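Local coordinates for protein GH61E (Thielavia terrestris, PDB 3EJA) that probably cleaves glycosidic bonds in crystalline and amorphous polysaccharides by copper-dependent oxidation, as a lytic polysaccharide monooxygenase of family AA9, at residues 2-8 with 58-64; 96-100 with 120-124. One frame throughout, in Å; residues are numbered along the deposited sequence.

Interaction 1 (2-8 with 58-64); sequences YTWPRVN and VTYWANP
The guanidinium of Arg6 lies almost flat on one face of the Trp61 indole, planes 27° apart and NH1 3.6 Å from CG of Trp61, a cation-pi stack on the outer side of an antiparallel strand pair in the AA9 beta sandwich. A bend at chi3 (-76°) folds the long arginine chain back over the ring. The opposite face of the indole carries Thr59 CG2, and NE1 donates to Asn8 O at 2.9 Å, with the oxygen 26° out of the ring plane. On the core side, Val7 CG1 sits over the centre of the Tyr60 ring, 3.6 Å from its centroid, while Trp4 O lies at that ring's edge. Ala62, with just a methyl group, brings CB over one face of the Trp4 six-membered ring, 3.9 Å from its centroid, a CH-pi contact. The aromatic rings of Trp4 and Tyr60 suit the sandwich interior, where both touch Ala136; Ser155 takes up the Tyr60 hydroxyl. The Tyr2 side chain, hydrogen-bonded through OH to Gln138 OE1 and His68 N, comes within about 5 Å (nearest atoms) of the bound magnesium ion. At the far end Asn8 grips Thr59 twice: its N donates to Thr59 O, and its OD1 accepts from Thr59 N at 2.8 Å.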
loop_
_atom_site.group_PDB
_atom_site.type_symbol
_atom_site.label_atom_id
_atom_site.label_comp_id
_atom_site.label_asym_id
_atom_site.label_seq_id
_atom_site.Cartn_x
_atom_site.Cartn_y
_atom_site.Cartn_z
ATOM N N TYR A 2 -7.680 10.685 -4.276
ATOM C CA TYR A 2 -6.268 11.022 -4.369
ATOM C C TYR A 2 -5.506 9.894 -5.027
ATOM O O TYR A 2 -5.884 8.724 -4.931
ATOM C CB TYR A 2 -5.657 11.355 -2.992
ATOM C CG TYR A 2 -6.375 10.745 -1.796
ATOM C CD1 TYR A 2 -7.441 11.421 -1.183
ATOM C CD2 TYR A 2 -5.989 9.510 -1.275
ATOM C CE1 TYR A 2 -8.113 10.878 -0.087
ATOM C CE2 TYR A 2 -6.657 8.956 -0.166
ATOM C CZ TYR A 2 -7.716 9.654 0.415
ATOM O OH TYR A 2 -8.385 9.137 1.500
ATOM N N THR A 3 -4.429 10.271 -5.702
ATOM C CA THR A 3 -3.511 9.312 -6.284
ATOM C C THR A 3 -2.319 9.132 -5.346
ATOM O O THR A 3 -2.117 9.926 -4.410
ATOM C CB THR A 3 -3.011 9.805 -7.665
ATOM O OG1 THR A 3 -2.424 11.099 -7.514
ATOM C CG2 THR A 3 -4.166 9.895 -8.660
ATOM N N TRP A 4 -1.529 8.093 -5.603
ATOM C CA TRP A 4 -0.213 7.924 -4.986
ATOM C C TRP A 4 0.834 7.969 -6.129
ATOM O O TRP A 4 1.345 6.924 -6.543
ATOM C CB TRP A 4 -0.134 6.567 -4.279
ATOM C CG TRP A 4 -0.873 6.415 -2.974
ATOM C CD1 TRP A 4 -2.091 5.824 -2.786
ATOM C CD2 TRP A 4 -0.412 6.807 -1.670
ATOM N NE1 TRP A 4 -2.425 5.837 -1.451
ATOM C CE2 TRP A 4 -1.411 6.427 -0.742
ATOM C CE3 TRP A 4 0.745 7.445 -1.196
ATOM C CZ2 TRP A 4 -1.291 6.665 0.635
ATOM C CZ3 TRP A 4 0.870 7.678 0.175
ATOM C CH2 TRP A 4 -0.150 7.293 1.073
ATOM N N PRO A 5 1.116 9.177 -6.672
ATOM C CA PRO A 5 1.814 9.259 -7.968
ATOM C C PRO A 5 3.356 9.222 -7.951
ATOM O O PRO A 5 3.964 8.982 -8.999
ATOM C CB PRO A 5 1.337 10.603 -8.521
ATOM C CG PRO A 5 1.164 11.472 -7.282
ATOM C CD PRO A 5 0.762 10.516 -6.152
ATOM N N ARG A 6 3.974 9.462 -6.793
ATOM C CA ARG A 6 5.420 9.719 -6.730
ATOM C C ARG A 6 6.109 9.133 -5.507
ATOM O O ARG A 6 5.514 9.037 -4.423
ATOM C CB ARG A 6 5.691 11.235 -6.699
ATOM C CG ARG A 6 5.265 12.025 -7.914
ATOM C CD ARG A 6 5.471 13.534 -7.717
ATOM N NE ARG A 6 4.451 14.134 -6.858
ATOM C CZ ARG A 6 4.688 14.746 -5.699
ATOM N NH1 ARG A 6 5.925 14.870 -5.231
ATOM N NH2 ARG A 6 3.674 15.244 -4.999
ATOM N N VAL A 7 7.383 8.794 -5.679
ATOM C CA VAL A 7 8.255 8.430 -4.562
ATOM C C VAL A 7 9.476 9.350 -4.547
ATOM O O VAL A 7 9.935 9.796 -5.612
ATOM C CB VAL A 7 8.693 6.938 -4.587
ATOM C CG1 VAL A 7 7.555 6.042 -4.095
ATOM C CG2 VAL A 7 9.179 6.516 -5.982
ATOM N N ASN A 8 9.977 9.630 -3.346
ATOM C CA ASN A 8 11.097 10.564 -3.142
ATOM C C ASN A 8 11.000 11.835 -3.999
ATOM O O ASN A 8 9.991 12.547 -3.945
ATOM C CB ASN A 8 12.449 9.853 -3.323
ATOM C CG ASN A 8 12.752 8.888 -2.193
ATOM O OD1 ASN A 8 11.886 8.600 -1.368
ATOM N ND2 ASN A 8 13.976 8.382 -2.151
ATOM N N VAL A 58 11.828 5.470 2.353
ATOM C CA VAL A 58 11.319 5.954 1.078
ATOM C C VAL A 58 10.115 6.857 1.360
ATOM O O VAL A 58 9.255 6.513 2.167
ATOM C CB VAL A 58 10.928 4.787 0.127
ATOM C CG1 VAL A 58 10.119 5.301 -1.064
ATOM C CG2 VAL A 58 12.176 4.034 -0.348
ATOM N N THR A 59 10.075 8.019 0.713
ATOM C CA THR A 59 8.925 8.909 0.838
ATOM C C THR A 59 7.917 8.578 -0.254
ATOM O O THR A 59 8.243 8.637 -1.447
ATOM C CB THR A 59 9.353 10.400 0.766
ATOM O OG1 THR A 59 10.201 10.695 1.886
ATOM C CG2 THR A 59 8.141 11.318 0.802
ATOM N N TYR A 60 6.704 8.201 0.148
ATOM C CA TYR A 60 5.626 7.979 -0.813
ATOM C C TYR A 60 4.669 9.159 -0.729
ATOM O O TYR A 60 4.236 9.547 0.368
ATOM C CB TYR A 60 4.894 6.655 -0.543
ATOM C CG TYR A 60 4.588 5.817 -1.791
ATOM C CD1 TYR A 60 3.867 6.345 -2.860
ATOM C CD2 TYR A 60 5.010 4.485 -1.875
ATOM C CE1 TYR A 60 3.579 5.573 -3.997
ATOM C CE2 TYR A 60 4.735 3.700 -3.011
ATOM C CZ TYR A 60 4.009 4.248 -4.057
ATOM O OH TYR A 60 3.726 3.476 -5.162
ATOM N N TRP A 61 4.364 9.745 -1.884
ATOM C CA TRP A 61 3.548 10.957 -1.943
ATOM C C TRP A 61 2.127 10.636 -2.368
ATOM O O TRP A 61 1.916 9.856 -3.297
ATOM C CB TRP A 61 4.149 11.980 -2.918
ATOM C CG TRP A 61 5.461 12.551 -2.482
ATOM C CD1 TRP A 61 6.706 12.076 -2.787
ATOM C CD2 TRP A 61 5.664 13.717 -1.665
ATOM N NE1 TRP A 61 7.672 12.871 -2.214
ATOM C CE2 TRP A 61 7.062 13.885 -1.520
ATOM C CE3 TRP A 61 4.799 14.638 -1.049
ATOM C CZ2 TRP A 61 7.622 14.933 -0.768
ATOM C CZ3 TRP A 61 5.358 15.687 -0.305
ATOM C CH2 TRP A 61 6.754 15.817 -0.169
ATOM N N ALA A 62 1.162 11.237 -1.675
ATOM C CA ALA A 62 -0.234 11.214 -2.105
ATOM C C ALA A 62 -0.606 12.584 -2.668
ATOM O O ALA A 62 -0.051 13.607 -2.242
ATOM C CB ALA A 62 -1.144 10.841 -0.939
ATOM N N ASN A 63 -1.529 12.602 -3.625
ATOM C CA ASN A 63 -1.927 13.843 -4.284
ATOM C C ASN A 63 -3.438 13.970 -4.459
ATOM O O ASN A 63 -4.051 13.122 -5.113
ATOM C CB ASN A 63 -1.210 13.994 -5.628
ATOM C CG ASN A 63 -1.441 15.349 -6.256
ATOM O OD1 ASN A 63 -2.563 15.694 -6.622
ATOM N ND2 ASN A 63 -0.384 16.131 -6.367
ATOM N N PRO A 64 -4.036 15.057 -3.917
ATOM C CA PRO A 64 -3.372 16.219 -3.284
ATOM C C PRO A 64 -2.820 15.942 -1.876
ATOM O O PRO A 64 -1.782 16.492 -1.496
ATOM C CB PRO A 64 -4.499 17.262 -3.221
ATOM C CG PRO A 64 -5.738 16.457 -3.084
ATOM C CD PRO A 64 -5.506 15.210 -3.925
#

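Interaction 2 (96-100 with 120-124); sequences FKVYE and AVPIP
Val98 presses its two methyl groups against different residues of 120-124: CG1 meets Pro124 CG at 3.9 Å, and CG2 meets Val121 CG1 at 4.1 Å. Beside it, Tyr99 brings CD2 to within 4.1 Å of Pro122 CD. Neighbours on a regular strand would send their side chains to opposite faces, but Val98 and Tyr99 form a classic beta bulge opposite Phe74, and both CB atoms point toward 120-124. The bulge thus offers two adjacent residues to the edge of the other sheet of the beta sandwich.

The strand axes approach to 6.8 Å, too far for sheet pairing, and the contact is made by apolar packing. Branched valines bring methyl groups together between the strands, while the proline rings add rigid apolar surface without bringing a backbone N-H that would need a partner; Pro122 CG also rests 3.9 Å from Val98 O. A chi1 of 176° puts CG of Tyr99 opposite the backbone nitrogen and brings the CD2 atom to Pro122, the two side chains crossing at about a right angle.

In the next shell, Phe74 shares backbone hydrogen bonds with both Val98 and Tyr99 and also touches Val121, which leans on Leu134 as well. Lys97 and Glu100 stand on the far side of strand 96-100, the Lys97 ammonium held by the carbonyls of Pro201 and Pro203 and Glu100 OE2 bonded to His102. Between them, Lys97 NZ and Glu100 OE1 form a salt bridge of 2.9 Å, the carboxylate oxygen being met nearly along its C-O axis.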
loop_
_atom_site.group_PDB
_atom_site.type_symbol
_atom_site.label_atom_id
_atom_site.label_comp_id
_atom_site.label_asym_id
_atom_site.label_seq_id
_atom_site.Cartn_x
_atom_site.Cartn_y
_atom_site.Cartn_z
ATOM N N PHE A 96 4.522 -8.868 1.644
ATOM C CA PHE A 96 4.601 -8.714 3.100
ATOM C C PHE A 96 4.372 -7.254 3.507
ATOM O O PHE A 96 4.760 -6.336 2.783
ATOM C CB PHE A 96 5.916 -9.280 3.667
ATOM C CG PHE A 96 7.168 -8.673 3.071
ATOM C CD1 PHE A 96 7.681 -9.141 1.863
ATOM C CD2 PHE A 96 7.850 -7.653 3.738
ATOM C CE1 PHE A 96 8.840 -8.589 1.309
ATOM C CE2 PHE A 96 9.020 -7.100 3.200
ATOM C CZ PHE A 96 9.516 -7.571 1.979
ATOM N N LYS A 97 3.707 -7.056 4.645
ATOM C CA LYS A 97 3.397 -5.710 5.145
ATOM C C LYS A 97 4.604 -5.106 5.858
ATOM O O LYS A 97 5.190 -5.753 6.730
ATOM C CB LYS A 97 2.205 -5.771 6.106
ATOM C CG LYS A 97 1.780 -4.419 6.661
ATOM C CD LYS A 97 0.656 -4.555 7.688
ATOM C CE LYS A 97 -0.718 -4.669 7.030
ATOM N NZ LYS A 97 -1.718 -5.177 8.023
ATOM N N VAL A 98 4.961 -3.870 5.501
ATOM C CA VAL A 98 6.091 -3.178 6.133
ATOM C C VAL A 98 5.688 -1.977 6.996
ATOM O O VAL A 98 6.512 -1.468 7.769
ATOM C CB VAL A 98 7.194 -2.755 5.098
ATOM C CG1 VAL A 98 7.768 -3.981 4.404
ATOM C CG2 VAL A 98 6.665 -1.740 4.085
ATOM N N TYR A 99 4.437 -1.531 6.863
ATOM C CA TYR A 99 3.934 -0.373 7.602
ATOM C C TYR A 99 2.414 -0.412 7.688
ATOM O O TYR A 99 1.746 -0.802 6.728
ATOM C CB TYR A 99 4.391 0.944 6.934
ATOM C CG TYR A 99 3.831 2.184 7.594
ATOM C CD1 TYR A 99 2.561 2.670 7.251
ATOM C CD2 TYR A 99 4.561 2.866 8.579
ATOM C CE1 TYR A 99 2.033 3.796 7.860
ATOM C CE2 TYR A 99 4.034 3.995 9.204
ATOM C CZ TYR A 99 2.771 4.452 8.840
ATOM O OH TYR A 99 2.248 5.570 9.442
ATOM N N GLU A 100 1.882 -0.000 8.840
ATOM C CA GLU A 100 0.456 0.293 8.983
ATOM C C GLU A 100 0.298 1.366 10.052
ATOM O O GLU A 100 1.108 1.458 10.972
ATOM C CB GLU A 100 -0.332 -0.976 9.364
ATOM C CG GLU A 100 -0.071 -1.455 10.793
ATOM C CD GLU A 100 -0.768 -2.758 11.143
ATOM O OE1 GLU A 100 -1.388 -3.381 10.260
ATOM O OE2 GLU A 100 -0.678 -3.167 12.315
ATOM N N ALA A 120 6.391 8.543 5.270
ATOM C CA ALA A 120 7.663 7.866 5.533
ATOM C C ALA A 120 7.512 6.341 5.578
ATOM O O ALA A 120 6.826 5.798 6.454
ATOM C CB ALA A 120 8.277 8.393 6.838
ATOM N N VAL A 121 8.143 5.660 4.621
ATOM C CA VAL A 121 8.074 4.194 4.539
ATOM C C VAL A 121 9.411 3.589 4.928
ATOM O O VAL A 121 10.395 3.736 4.192
ATOM C CB VAL A 121 7.688 3.670 3.130
ATOM C CG1 VAL A 121 7.401 2.168 3.181
ATOM C CG2 VAL A 121 6.489 4.426 2.577
ATOM N N PRO A 122 9.439 2.879 6.068
ATOM C CA PRO A 122 10.670 2.232 6.515
ATOM C C PRO A 122 10.961 0.984 5.678
ATOM O O PRO A 122 10.146 0.058 5.626
ATOM C CB PRO A 122 10.357 1.854 7.969
ATOM C CG PRO A 122 8.850 1.612 7.971
ATOM C CD PRO A 122 8.297 2.607 6.972
ATOM N N ILE A 123 12.099 0.976 4.996
ATOM C CA ILE A 123 12.541 -0.232 4.309
ATOM C C ILE A 123 13.284 -1.075 5.340
ATOM O O ILE A 123 14.311 -0.626 5.866
ATOM C CB ILE A 123 13.446 0.080 3.082
ATOM C CG1 ILE A 123 12.797 1.126 2.162
ATOM C CG2 ILE A 123 13.796 -1.202 2.327
ATOM C CD1 ILE A 123 11.442 0.716 1.532
ATOM N N PRO A 124 12.766 -2.287 5.645
ATOM C CA PRO A 124 13.387 -3.104 6.694
ATOM C C PRO A 124 14.863 -3.369 6.383
ATOM O O PRO A 124 15.208 -3.611 5.227
ATOM C CB PRO A 124 12.570 -4.402 6.668
ATOM C CG PRO A 124 11.262 -4.020 6.076
ATOM C CD PRO A 124 11.592 -2.961 5.055
#

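How the interactions relate
From the N terminus the chain runs directly into 2-8, and interaction 1 closes the long, loop-rich excursion that ends at 58-64. Interaction 2 opens later, closing the shorter connection from 96-100 to 120-124, so the two follow in series and neither nest nor cross. Strand 57-63 stands between 3-7 and 118-122, so interaction 1 joins neighbours within the three-stranded sheet, whereas interaction 2 links that sheet's other edge to the edge strand 96-100 of the five-stranded sheet. They meet directly: Val58 O probably accepts a hydrogen bond from Val121 N at 2.8 Å, and Val58 CG2 packs on Ile123 CD1 at 3.9 Å.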